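Local coordinates for conjugal transfer protein TRWB (Escherichia coli, PDB 1E9R) that probably acts as a DNA-pumping ATPase of the ring-helicase type that couples DNA processing to transport in bacterial conjugation, at residues Gly114-Asn119 / Met224-Phe229; Glu171-Thr176 / Lys217-Val222; Glu120-Tyr125 / Ile231-Glu236. All coordinates share one frame; numbering follows the deposited sequence.

Contact 1: Gly114-Asn119 / Met224-Phe229; sequences GWSFFN and MPDGDF
Asn119 ND2 is the best-held polar atom, with two hydrogen bonds. It gives one to Phe229 O at 2.9 Å and one to Gly227 O at 3.2 Å. CG of Asn119 is anti to its carbonyl carbon (chi1 -53°), which sends the amide across to the other loop. Both acceptors are backbone carbonyls, and both are met from above their carbonyl planes. An alanine at Asn119 would probably loosen the hold on the 227-229 backbone, because both of these amide bonds would go.

Two backbone bonds lie beside this grip. Trp115 N donates to Pro225 O at 3.0 Å, in the carbonyl plane and fairly straight (157°). Phe229 N donates to Gly114 O at 3.1 Å, with a more bent angle of 136°. Between them, Gly114 CA and Gly227 CA come within 3.4 Å, an approach that suits two residues without side chains.

Trp115 has CG anti to its backbone N. Its side chain sets off away from the facing loop, but the ring edge still meets it, with Trp115 CD1 3.0 Å from Phe229 O. Its NE1 is bonded to Glu120, and Trp262 of helix 252-269 stacks edge-to-face with the ring.

The two loops flank the all-helical part of the chain, inserted into the P-loop NTPase fold. Within 114-119, Asn119 N bonds to Ser116 O and starts the short 3-10 turn that carries the amide. All four bonds between the loops end on main-chain carbonyls, so the contact probably depends more on backbone course than on charge.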
loop_
_atom_site.group_PDB
_atom_site.type_symbol
_atom_site.label_atom_id
_atom_site.label_comp_id
_atom_site.label_asym_id
_atom_site.label_seq_id
_atom_site.Cartn_x
_atom_site.Cartn_y
_atom_site.Cartn_z
ATOM N N GLY B 114 30.942 35.206 6.331
ATOM C CA GLY B 114 31.350 34.115 7.206
ATOM C C GLY B 114 30.143 33.710 8.023
ATOM O O GLY B 114 29.388 34.585 8.444
ATOM N N TRP B 115 29.950 32.413 8.268
ATOM C CA TRP B 115 28.764 31.987 9.010
ATOM C C TRP B 115 28.811 30.567 9.568
ATOM O O TRP B 115 29.544 29.712 9.067
ATOM C CB TRP B 115 27.542 32.113 8.083
ATOM C CG TRP B 115 26.229 31.647 8.673
ATOM C CD1 TRP B 115 25.309 32.406 9.341
ATOM C CD2 TRP B 115 25.693 30.316 8.627
ATOM N NE1 TRP B 115 24.231 31.634 9.708
ATOM C CE2 TRP B 115 24.442 30.347 9.284
ATOM C CE3 TRP B 115 26.151 29.098 8.095
ATOM C CZ2 TRP B 115 23.639 29.206 9.422
ATOM C CZ3 TRP B 115 25.354 27.967 8.234
ATOM C CH2 TRP B 115 24.111 28.032 8.893
ATOM N N SER B 116 28.008 30.337 10.606
ATOM C CA SER B 116 27.852 29.026 11.246
ATOM C C SER B 116 26.527 29.199 11.955
ATOM O O SER B 116 26.192 30.315 12.339
ATOM C CB SER B 116 28.937 28.753 12.287
ATOM O OG SER B 116 28.564 29.269 13.561
ATOM N N PHE B 117 25.774 28.123 12.150
ATOM C CA PHE B 117 24.489 28.272 12.801
ATOM C C PHE B 117 24.597 28.870 14.197
ATOM O O PHE B 117 23.606 29.348 14.743
ATOM C CB PHE B 117 23.725 26.942 12.835
ATOM C CG PHE B 117 24.182 25.989 13.898
ATOM C CD1 PHE B 117 25.271 25.162 13.691
ATOM C CD2 PHE B 117 23.503 25.906 15.106
ATOM C CE1 PHE B 117 25.674 24.264 14.677
ATOM C CE2 PHE B 117 23.900 25.015 16.093
ATOM C CZ PHE B 117 24.986 24.193 15.877
ATOM N N PHE B 118 25.794 28.865 14.774
ATOM C CA PHE B 118 25.968 29.441 16.105
ATOM C C PHE B 118 25.522 30.904 16.124
ATOM O O PHE B 118 24.989 31.394 17.122
ATOM C CB PHE B 118 27.434 29.364 16.557
ATOM C CG PHE B 118 27.839 28.025 17.108
ATOM C CD1 PHE B 118 27.474 27.653 18.395
ATOM C CD2 PHE B 118 28.581 27.132 16.341
ATOM C CE1 PHE B 118 27.842 26.402 18.919
ATOM C CE2 PHE B 118 28.957 25.879 16.854
ATOM C CZ PHE B 118 28.584 25.514 18.148
ATOM N N ASN B 119 25.735 31.589 15.005
ATOM C CA ASN B 119 25.392 33.002 14.877
ATOM C C ASN B 119 23.905 33.320 14.984
ATOM O O ASN B 119 23.540 34.496 15.071
ATOM C CB ASN B 119 25.901 33.562 13.541
ATOM C CG ASN B 119 27.389 33.310 13.321
ATOM O OD1 ASN B 119 28.142 33.092 14.266
ATOM N ND2 ASN B 119 27.818 33.356 12.060
ATOM N N MET B 224 32.682 25.705 5.636
ATOM C CA MET B 224 32.120 27.018 5.355
ATOM C C MET B 224 32.961 28.082 6.035
ATOM O O MET B 224 33.209 28.010 7.237
ATOM C CB MET B 224 30.686 27.114 5.884
ATOM C CG MET B 224 29.672 27.780 4.935
ATOM S SD MET B 224 29.701 29.574 4.770
ATOM C CE MET B 224 29.331 29.747 3.112
ATOM N N PRO B 225 33.422 29.083 5.266
ATOM C CA PRO B 225 34.231 30.163 5.825
ATOM C C PRO B 225 33.538 30.710 7.067
ATOM O O PRO B 225 32.347 31.023 7.028
ATOM C CB PRO B 225 34.270 31.169 4.684
ATOM C CG PRO B 225 34.313 30.267 3.475
ATOM C CD PRO B 225 33.265 29.239 3.806
ATOM N N ASP B 226 34.266 30.820 8.171
ATOM C CA ASP B 226 33.643 31.319 9.381
ATOM C C ASP B 226 33.619 32.829 9.450
ATOM O O ASP B 226 34.461 33.507 8.867
ATOM C CB ASP B 226 34.323 30.755 10.626
ATOM C CG ASP B 226 33.306 30.255 11.653
ATOM O OD1 ASP B 226 32.382 31.035 12.009
ATOM O OD2 ASP B 226 33.423 29.083 12.101
ATOM N N GLY B 227 32.628 33.346 10.162
ATOM C CA GLY B 227 32.477 34.776 10.309
ATOM C C GLY B 227 31.384 35.011 11.317
ATOM O O GLY B 227 30.937 34.064 11.967
ATOM N N ASP B 228 30.942 36.255 11.448
ATOM C CA ASP B 228 29.896 36.570 12.410
ATOM C C ASP B 228 28.584 36.989 11.761
ATOM O O ASP B 228 27.702 37.531 12.435
ATOM C CB ASP B 228 30.376 37.653 13.387
ATOM C CG ASP B 228 30.923 38.881 12.677
ATOM O OD1 ASP B 228 30.817 38.963 11.425
ATOM O OD2 ASP B 228 31.461 39.768 13.377
ATOM N N PHE B 229 28.447 36.728 10.464
ATOM C CA PHE B 229 27.219 37.085 9.779
ATOM C C PHE B 229 26.035 36.301 10.333
ATOM O O PHE B 229 26.107 35.081 10.482
ATOM C CB PHE B 229 27.332 36.824 8.284
ATOM C CG PHE B 229 26.070 37.118 7.537
ATOM C CD1 PHE B 229 25.599 38.421 7.436
ATOM C CD2 PHE B 229 25.320 36.092 6.976
ATOM C CE1 PHE B 229 24.392 38.702 6.787
ATOM C CE2 PHE B 229 24.109 36.367 6.324
ATOM C CZ PHE B 229 23.647 37.674 6.232
#

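Contact 2: Glu171-Thr176 / Lys217-Val222; sequences ELFHWT and KLPEHV
The tight part is centred on Phe173. Its CB lies 3.5 Å from Val222 CG2, and Val222 lies crosswise to Phe173. CG of Phe173 is anti to the backbone N (chi1 -175°), which carries the ring over to helix 219-223. There Leu218 CB meets the ring edge, 3.7 Å from Phe173 CD1. Phe173 and Leu218 run alongside one another, pointing opposite ways.

Leu218 CD1 reaches on, points end-on at Thr176, and stops 3.6 Å from Thr176 OG1. That hydroxyl is not left without a polar partner, because OG1 donates to Leu172 O at 2.8 Å. Leu172 O also takes the amide of Thr176, so it accepts twice.

This is helix-to-helix packing inside the all-helical domain. Helix 169-178 packs against the short helix 219-223 and Leu218 next to it, and helix 141-163 backs Leu172 and Thr176.

Packing is looser at the far end of the ring. Phe173 CE1 comes no nearer than 4.1 Å to Pro219 CD, and both residues are partly exposed. Phe173 also packs on Leu192 of a neighbouring subunit. On the buried side, Leu172 CG touches Leu218 CD1 only lightly, at 4.5 Å.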
loop_
_atom_site.group_PDB
_atom_site.type_symbol
_atom_site.label_atom_id
_atom_site.label_comp_id
_atom_site.label_asym_id
_atom_site.label_seq_id
_atom_site.Cartn_x
_atom_site.Cartn_y
_atom_site.Cartn_z
ATOM N N GLU B 171 35.248 21.836 16.062
ATOM C CA GLU B 171 35.171 21.141 17.350
ATOM C C GLU B 171 33.878 20.328 17.451
ATOM O O GLU B 171 33.868 19.207 17.974
ATOM C CB GLU B 171 35.224 22.143 18.512
ATOM C CG GLU B 171 36.625 22.425 19.045
ATOM C CD GLU B 171 37.265 21.194 19.676
ATOM O OE1 GLU B 171 36.711 20.685 20.685
ATOM O OE2 GLU B 171 38.318 20.737 19.159
ATOM N N LEU B 172 32.793 20.919 16.956
ATOM C CA LEU B 172 31.481 20.294 16.948
ATOM C C LEU B 172 31.539 19.038 16.090
ATOM O O LEU B 172 31.041 17.983 16.470
ATOM C CB LEU B 172 30.451 21.265 16.371
ATOM C CG LEU B 172 29.004 20.785 16.312
ATOM C CD1 LEU B 172 28.480 20.478 17.709
ATOM C CD2 LEU B 172 28.171 21.863 15.669
ATOM N N PHE B 173 32.159 19.156 14.927
ATOM C CA PHE B 173 32.267 18.020 14.033
ATOM C C PHE B 173 33.156 16.925 14.616
ATOM O O PHE B 173 32.893 15.740 14.412
ATOM C CB PHE B 173 32.815 18.476 12.685
ATOM C CG PHE B 173 32.852 17.397 11.639
ATOM C CD1 PHE B 173 31.694 17.011 10.979
ATOM C CD2 PHE B 173 34.054 16.796 11.282
ATOM C CE1 PHE B 173 31.738 16.045 9.972
ATOM C CE2 PHE B 173 34.110 15.826 10.273
ATOM C CZ PHE B 173 32.954 15.452 9.617
ATOM N N HIS B 174 34.204 17.314 15.342
ATOM C CA HIS B 174 35.115 16.331 15.925
ATOM C C HIS B 174 34.387 15.466 16.939
ATOM O O HIS B 174 34.391 14.238 16.870
ATOM C CB HIS B 174 36.293 17.021 16.625
ATOM C CG HIS B 174 37.138 16.082 17.434
ATOM N ND1 HIS B 174 37.961 15.135 16.857
ATOM C CD2 HIS B 174 37.217 15.882 18.773
ATOM C CE1 HIS B 174 38.505 14.392 17.804
ATOM N NE2 HIS B 174 38.069 14.823 18.976
ATOM N N TRP B 175 33.771 16.133 17.898
ATOM C CA TRP B 175 33.046 15.453 18.942
ATOM C C TRP B 175 31.921 14.575 18.433
ATOM O O TRP B 175 31.818 13.411 18.809
ATOM C CB TRP B 175 32.490 16.487 19.917
ATOM C CG TRP B 175 33.525 17.012 20.855
ATOM C CD1 TRP B 175 33.962 18.309 20.983
ATOM C CD2 TRP B 175 34.275 16.240 21.793
ATOM N NE1 TRP B 175 34.941 18.382 21.946
ATOM C CE2 TRP B 175 35.152 17.127 22.458
ATOM C CE3 TRP B 175 34.290 14.879 22.136
ATOM C CZ2 TRP B 175 36.035 16.694 23.445
ATOM C CZ3 TRP B 175 35.161 14.454 23.112
ATOM C CH2 TRP B 175 36.026 15.357 23.758
ATOM N N THR B 176 31.083 15.133 17.568
ATOM C CA THR B 176 29.938 14.400 17.059
ATOM C C THR B 176 30.243 13.265 16.108
ATOM O O THR B 176 29.433 12.360 15.993
ATOM C CB THR B 176 28.891 15.339 16.372
ATOM O OG1 THR B 176 29.490 16.034 15.272
ATOM C CG2 THR B 176 28.341 16.342 17.365
ATOM N N LYS B 217 25.293 15.588 7.416
ATOM C CA LYS B 217 24.871 16.982 7.379
ATOM C C LYS B 217 25.922 18.056 7.627
ATOM O O LYS B 217 25.954 19.069 6.928
ATOM C CB LYS B 217 23.705 17.203 8.355
ATOM C CG LYS B 217 22.558 16.229 8.189
ATOM C CD LYS B 217 22.045 16.200 6.773
ATOM C CE LYS B 217 21.099 15.036 6.562
ATOM N NZ LYS B 217 20.757 14.867 5.124
ATOM N N LEU B 218 26.786 17.832 8.606
ATOM C CA LEU B 218 27.782 18.821 8.986
ATOM C C LEU B 218 28.951 19.191 8.079
ATOM O O LEU B 218 29.359 20.352 8.056
ATOM C CB LEU B 218 28.335 18.462 10.359
ATOM C CG LEU B 218 27.296 18.527 11.479
ATOM C CD1 LEU B 218 27.933 18.164 12.819
ATOM C CD2 LEU B 218 26.712 19.923 11.529
ATOM N N PRO B 219 29.509 18.230 7.325
ATOM C CA PRO B 219 30.648 18.536 6.440
ATOM C C PRO B 219 30.774 19.969 5.874
ATOM O O PRO B 219 31.687 20.708 6.255
ATOM C CB PRO B 219 30.523 17.470 5.356
ATOM C CG PRO B 219 30.070 16.273 6.160
ATOM C CD PRO B 219 28.998 16.870 7.069
ATOM N N GLU B 220 29.867 20.366 4.982
ATOM C CA GLU B 220 29.915 21.701 4.386
ATOM C C GLU B 220 29.804 22.847 5.394
ATOM O O GLU B 220 30.233 23.965 5.123
ATOM C CB GLU B 220 28.827 21.838 3.330
ATOM C CG GLU B 220 28.996 20.896 2.155
ATOM C CD GLU B 220 30.383 20.977 1.522
ATOM O OE1 GLU B 220 30.894 22.104 1.329
ATOM O OE2 GLU B 220 30.959 19.914 1.206
ATOM N N HIS B 221 29.222 22.574 6.552
ATOM C CA HIS B 221 29.087 23.590 7.588
ATOM C C HIS B 221 30.465 23.825 8.186
ATOM O O HIS B 221 30.782 24.922 8.653
ATOM C CB HIS B 221 28.153 23.098 8.701
ATOM C CG HIS B 221 26.707 23.065 8.321
ATOM N ND1 HIS B 221 25.829 24.076 8.641
ATOM C CD2 HIS B 221 25.982 22.138 7.649
ATOM C CE1 HIS B 221 24.625 23.776 8.187
ATOM N NE2 HIS B 221 24.690 22.605 7.581
ATOM N N VAL B 222 31.274 22.772 8.177
ATOM C CA VAL B 222 32.609 22.829 8.744
ATOM C C VAL B 222 33.550 23.598 7.836
ATOM O O VAL B 222 34.305 24.451 8.295
ATOM C CB VAL B 222 33.187 21.402 8.975
ATOM C CG1 VAL B 222 34.579 21.502 9.576
ATOM C CG2 VAL B 222 32.277 20.597 9.898
#

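Contact 3: Glu120-Tyr125 / Ile231-Glu236; sequences EIRNDY and IRSWLE
The guanidinium groups of Arg122 and Arg232 are stacked, with centres 4.3 Å apart and planes at 8°. Over one face of the Arg232 group comes Arg122 CG, only 2.9 Å from Arg232 NH1, a very close approach. At the edge of the Arg232 group lie Glu120 O and a water. Over one face of the Arg122 group lies Arg232 NE, and Glu236 OE1 sits at its edge.

This stacked arginine pair joins the loop before helix 126-134 to helix 231-236, next to the central sheet of the P-loop NTPase fold. Two like charges this close probably need nearby acids. Arg122 NH2 forms a salt bridge to Glu236 OE1 at 3.0 Å, and Arg232 NH1 has another with Asp126. Arg232 NH1 also donates to Glu120 O at 2.8 Å, nearly along the C=O axis.

The Glu120 carboxylate sits on the first turn of the helix. Its OE2 takes Ile231 N on the syn lone pair at 2.8 Å, and its OE1 takes Arg232 N at 3.1 Å. The helix start would probably favour its negative charge. One water accepts from Asn123 ND2 at 2.7 Å and from Arg232 NH2 at 2.9 Å.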
loop_
_atom_site.group_PDB
_atom_site.type_symbol
_atom_site.label_atom_id
_atom_site.label_comp_id
_atom_site.label_asym_id
_atom_site.label_seq_id
_atom_site.Cartn_x
_atom_site.Cartn_y
_atom_site.Cartn_z
ATOM N N GLU B 120 23.048 32.298 14.977
ATOM C CA GLU B 120 21.606 32.537 15.034
ATOM C C GLU B 120 20.997 32.268 16.397
ATOM O O GLU B 120 19.802 32.481 16.611
ATOM C CB GLU B 120 20.888 31.679 13.996
ATOM C CG GLU B 120 21.526 31.672 12.612
ATOM C CD GLU B 120 21.624 33.048 11.970
ATOM O OE1 GLU B 120 21.063 34.022 12.507
ATOM O OE2 GLU B 120 22.263 33.153 10.907
ATOM N N ILE B 121 21.817 31.809 17.329
ATOM C CA ILE B 121 21.307 31.500 18.649
ATOM C C ILE B 121 21.137 32.761 19.482
ATOM O O ILE B 121 22.099 33.495 19.712
ATOM C CB ILE B 121 22.256 30.519 19.377
ATOM C CG1 ILE B 121 22.599 29.341 18.456
ATOM C CG2 ILE B 121 21.609 30.018 20.666
ATOM C CD1 ILE B 121 21.418 28.464 18.083
ATOM N N ARG B 122 19.907 33.031 19.912
ATOM C CA ARG B 122 19.637 34.191 20.759
ATOM C C ARG B 122 19.177 33.666 22.118
ATOM O O ARG B 122 19.753 33.998 23.149
ATOM C CB ARG B 122 18.525 35.071 20.179
ATOM C CG ARG B 122 18.753 35.606 18.779
ATOM C CD ARG B 122 19.709 36.762 18.740
ATOM N NE ARG B 122 19.759 37.353 17.404
ATOM C CZ ARG B 122 18.801 38.107 16.868
ATOM N NH1 ARG B 122 17.696 38.373 17.555
ATOM N NH2 ARG B 122 18.954 38.611 15.649
ATOM N N ASN B 123 18.136 32.840 22.108
ATOM C CA ASN B 123 17.590 32.267 23.336
ATOM C C ASN B 123 17.825 30.765 23.419
ATOM O O ASN B 123 18.237 30.132 22.447
ATOM C CB ASN B 123 16.097 32.550 23.419
ATOM C CG ASN B 123 15.795 34.022 23.376
ATOM O OD1 ASN B 123 16.068 34.744 24.328
ATOM N ND2 ASN B 123 15.242 34.484 22.262
ATOM N N ASP B 124 17.546 30.197 24.583
ATOM C CA ASP B 124 17.747 28.773 24.786
ATOM C C ASP B 124 16.947 27.915 23.817
ATOM O O ASP B 124 17.417 26.872 23.383
ATOM C CB ASP B 124 17.387 28.384 26.220
ATOM C CG ASP B 124 17.694 26.922 26.524
ATOM O OD1 ASP B 124 18.789 26.445 26.130
ATOM O OD2 ASP B 124 16.845 26.254 27.164
ATOM N N TYR B 125 15.744 28.347 23.467
ATOM C CA TYR B 125 14.925 27.559 22.556
ATOM C C TYR B 125 15.405 27.599 21.102
ATOM O O TYR B 125 14.865 26.891 20.248
ATOM C CB TYR B 125 13.453 27.995 22.650
ATOM C CG TYR B 125 13.094 29.281 21.924
ATOM C CD1 TYR B 125 12.769 29.275 20.556
ATOM C CD2 TYR B 125 13.064 30.506 22.607
ATOM C CE1 TYR B 125 12.421 30.467 19.881
ATOM C CE2 TYR B 125 12.719 31.701 21.946
ATOM C CZ TYR B 125 12.400 31.676 20.585
ATOM O OH TYR B 125 12.077 32.855 19.939
ATOM N N ILE B 231 21.937 35.636 9.747
ATOM C CA ILE B 231 20.791 35.801 8.868
ATOM C C ILE B 231 19.665 36.513 9.623
ATOM O O ILE B 231 18.945 37.319 9.041
ATOM C CB ILE B 231 20.294 34.439 8.347
ATOM C CG1 ILE B 231 21.358 33.812 7.442
ATOM C CG2 ILE B 231 18.988 34.615 7.586
ATOM C CD1 ILE B 231 21.046 32.396 7.013
ATOM N N ARG B 232 19.530 36.226 10.918
ATOM C CA ARG B 232 18.495 36.851 11.741
ATOM C C ARG B 232 18.709 38.355 11.815
ATOM O O ARG B 232 17.777 39.143 11.623
ATOM C CB ARG B 232 18.516 36.285 13.159
ATOM C CG ARG B 232 18.183 34.828 13.232
ATOM C CD ARG B 232 18.082 34.358 14.664
ATOM N NE ARG B 232 16.907 34.878 15.344
ATOM C CZ ARG B 232 16.540 34.496 16.561
ATOM N NH1 ARG B 232 17.260 33.598 17.217
ATOM N NH2 ARG B 232 15.448 35.001 17.120
ATOM N N SER B 233 19.944 38.744 12.115
ATOM C CA SER B 233 20.306 40.152 12.218
ATOM C C SER B 233 20.149 40.822 10.857
ATOM O O SER B 233 19.698 41.961 10.768
ATOM C CB SER B 233 21.747 40.290 12.706
ATOM O OG SER B 233 21.897 39.730 14.000
ATOM N N TRP B 234 20.524 40.113 9.799
ATOM C CA TRP B 234 20.399 40.642 8.455
ATOM C C TRP B 234 18.928 40.955 8.137
ATOM O O TRP B 234 18.605 42.003 7.574
ATOM C CB TRP B 234 20.933 39.628 7.449
ATOM C CG TRP B 234 20.743 40.049 6.031
ATOM C CD1 TRP B 234 21.469 40.981 5.348
ATOM C CD2 TRP B 234 19.734 39.583 5.123
ATOM N NE1 TRP B 234 20.977 41.127 4.073
ATOM C CE2 TRP B 234 19.912 40.281 3.906
ATOM C CE3 TRP B 234 18.694 38.645 5.219
ATOM C CZ2 TRP B 234 19.088 40.069 2.789
ATOM C CZ3 TRP B 234 17.872 38.434 4.107
ATOM C CH2 TRP B 234 18.077 39.146 2.909
ATOM N N LEU B 235 18.033 40.041 8.491
ATOM C CA LEU B 235 16.615 40.248 8.221
ATOM C C LEU B 235 16.102 41.492 8.912
ATOM O O LEU B 235 15.291 42.235 8.361
ATOM C CB LEU B 235 15.800 39.038 8.679
ATOM C CG LEU B 235 15.925 37.785 7.809
ATOM C CD1 LEU B 235 15.200 36.624 8.466
ATOM C CD2 LEU B 235 15.356 38.065 6.437
ATOM N N GLU B 236 16.590 41.720 10.121
ATOM C CA GLU B 236 16.169 42.862 10.910
ATOM C C GLU B 236 16.769 44.171 10.434
ATOM O O GLU B 236 16.212 45.233 10.684
ATOM C CB GLU B 236 16.541 42.637 12.373
ATOM C CG GLU B 236 15.950 41.367 12.949
ATOM C CD GLU B 236 16.366 41.131 14.383
ATOM O OE1 GLU B 236 17.592 41.029 14.632
ATOM O OE2 GLU B 236 15.466 41.043 15.253
HETATM O O HOH W 1 15.062 33.687 19.728
#

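How the contacts relate
The chain leaves strand 103-105, an outermost strand of the large mixed sheet, and runs straight through 114-119 and 120-125. It then enters the helices that begin with 126-134. Contact 2 closes the shortest loop, from helix 169-178 to helix 219-223, and is nested inside the loops of contacts 1 and 3. The chain next returns through 224-229, closing contact 1, and 231-236, closing contact 3, before strand 243-247. Contacts 1 and 3 cross, since their segments alternate. Contact 1 touches both others, through Phe117 on Leu172 and Trp115 on Glu120. Contacts 2 and 3 do not touch. Contacts 1 and 3 pair the two chain runs linking sheet and helical region; contact 2 joins helices within that region.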